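Hydroxyindole o-methyltransferase (Homo sapiens, PDB 4A6D) catalyses the last step of melatonin synthesis, transferring the methyl group of S-adenosyl-L-methionine to the hydroxyl of N-acetylserotonin. Local coordinates at the interface of chains A and B. Numbering follows the deposited sequence. Chains: chain A/B, Hydroxyindole o-methyltransferase.

The interface of chains A and B. Residues chain A 17, 20-21, 24, 66; chain B 117, 298, 301.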
# COMPACT_ATOMS: atom_id res chain seq x y z
N ASN A 17 1.84 2.76 -6.21
CA ASN A 17 0.39 2.75 -6.10
C ASN A 17 -0.19 1.65 -5.26
O ASN A 17 -1.39 1.68 -5.00
CB ASN A 17 -0.21 2.68 -7.50
CG ASN A 17 0.06 3.91 -8.34
OD1 ASN A 17 0.45 4.97 -7.84
ND2 ASN A 17 -0.14 3.79 -9.62
N MET A 20 -2.71 2.19 -2.44
CA MET A 20 -4.07 2.53 -2.90
C MET A 20 -4.91 1.28 -3.16
O MET A 20 -6.09 1.24 -2.78
CB MET A 20 -4.00 3.38 -4.17
CG MET A 20 -3.24 4.67 -3.96
SD MET A 20 -3.52 5.91 -5.23
CE MET A 20 -2.12 5.65 -6.21
N VAL A 21 -4.29 0.26 -3.78
CA VAL A 21 -4.91 -1.02 -4.09
C VAL A 21 -5.22 -1.78 -2.78
O VAL A 21 -6.29 -2.38 -2.68
CB VAL A 21 -4.01 -1.83 -5.05
CG1 VAL A 21 -4.46 -3.29 -5.16
CG2 VAL A 21 -3.96 -1.18 -6.42
N VAL A 24 -8.24 -0.01 -1.19
CA VAL A 24 -9.47 -0.31 -1.95
C VAL A 24 -10.05 -1.63 -1.44
O VAL A 24 -11.24 -1.69 -1.12
CB VAL A 24 -9.23 -0.31 -3.48
CG1 VAL A 24 -10.29 -1.12 -4.22
CG2 VAL A 24 -9.16 1.11 -4.01
N ILE A 66 -12.88 0.03 -9.58
CA ILE A 66 -11.51 -0.40 -9.28
C ILE A 66 -11.51 -1.92 -8.97
O ILE A 66 -10.66 -2.63 -9.51
CB ILE A 66 -10.85 0.47 -8.18
CG1 ILE A 66 -10.66 1.91 -8.70
CG2 ILE A 66 -9.50 -0.12 -7.73
CD1 ILE A 66 -10.65 2.97 -7.70
N TRP B 117 -5.10 8.12 2.62
CA TRP B 117 -5.67 6.84 2.18
C TRP B 117 -6.11 5.87 3.29
O TRP B 117 -6.93 4.99 3.04
CB TRP B 117 -4.83 6.20 1.08
CG TRP B 117 -5.15 6.71 -0.29
CD1 TRP B 117 -4.84 7.94 -0.81
CD2 TRP B 117 -5.89 6.02 -1.30
NE1 TRP B 117 -5.25 8.00 -2.12
CE2 TRP B 117 -5.94 6.86 -2.44
CE3 TRP B 117 -6.52 4.75 -1.36
CZ2 TRP B 117 -6.58 6.48 -3.62
CZ3 TRP B 117 -7.16 4.38 -2.54
CH2 TRP B 117 -7.18 5.25 -3.65
N LEU B 298 -7.44 4.79 -9.93
CA LEU B 298 -6.85 4.99 -8.60
C LEU B 298 -6.65 6.47 -8.35
O LEU B 298 -7.02 6.97 -7.28
CB LEU B 298 -5.55 4.17 -8.38
CG LEU B 298 -5.65 2.63 -8.35
CD1 LEU B 298 -4.30 2.02 -8.43
CD2 LEU B 298 -6.34 2.13 -7.08
N LEU B 301 -9.89 8.21 -7.51
CA LEU B 301 -10.18 7.91 -6.12
C LEU B 301 -9.27 8.73 -5.20
O LEU B 301 -9.75 9.27 -4.20
CB LEU B 301 -10.12 6.41 -5.85
CG LEU B 301 -10.64 5.93 -4.48
CD1 LEU B 301 -12.05 6.45 -4.16
CD2 LEU B 301 -10.58 4.44 -4.40
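B:Leu298, which hides 79 Å² of its surface against chain A, pushes its two methyl groups between helices 7-31 and 57-69, in the dimerisation region that cation-independent O-methyltransferases use to form homodimers; two-fold symmetry repeats the patch with the chains exchanged. Its branches divide the work. CD1 meets CG2 of A:Val21 at 3.8 Å and lies near CB of A:Asn17, whereas CD2 fits between CB of A:Met20 and CG2 of A:Ile66, 3.9 Å from the latter. The leucine's CG stands anti to its carbonyl carbon (chi1 -67°), which carries the fork away from helix 294-305 and into chain A. That helix also bears the substrate-binding B:Asn302, so packing here could help position the substrate side of chain B.

A:Met20 lies over one face of the B:Trp117 indole: its CG sits 3.7 Å from the centroid of the six-membered ring, a CH-pi contact. Further along the chain, SD comes to 3.5 Å from CZ2 of the same ring. A bend at chi3 (-98°) then turns the terminal methyl CE away from the indole. Replacing B:Trp117 with alanine would probably leave the A:Met20 thioether without its flat support and open a gap beside helix 7-31.

One turn further on, A:Val24 uses CG2 to touch CD2 of B:Leu301 at 3.6 Å. The same leucine methyl also meets CD1 of A:Ile66, again at 3.6 Å, so it is held by both chain A helices.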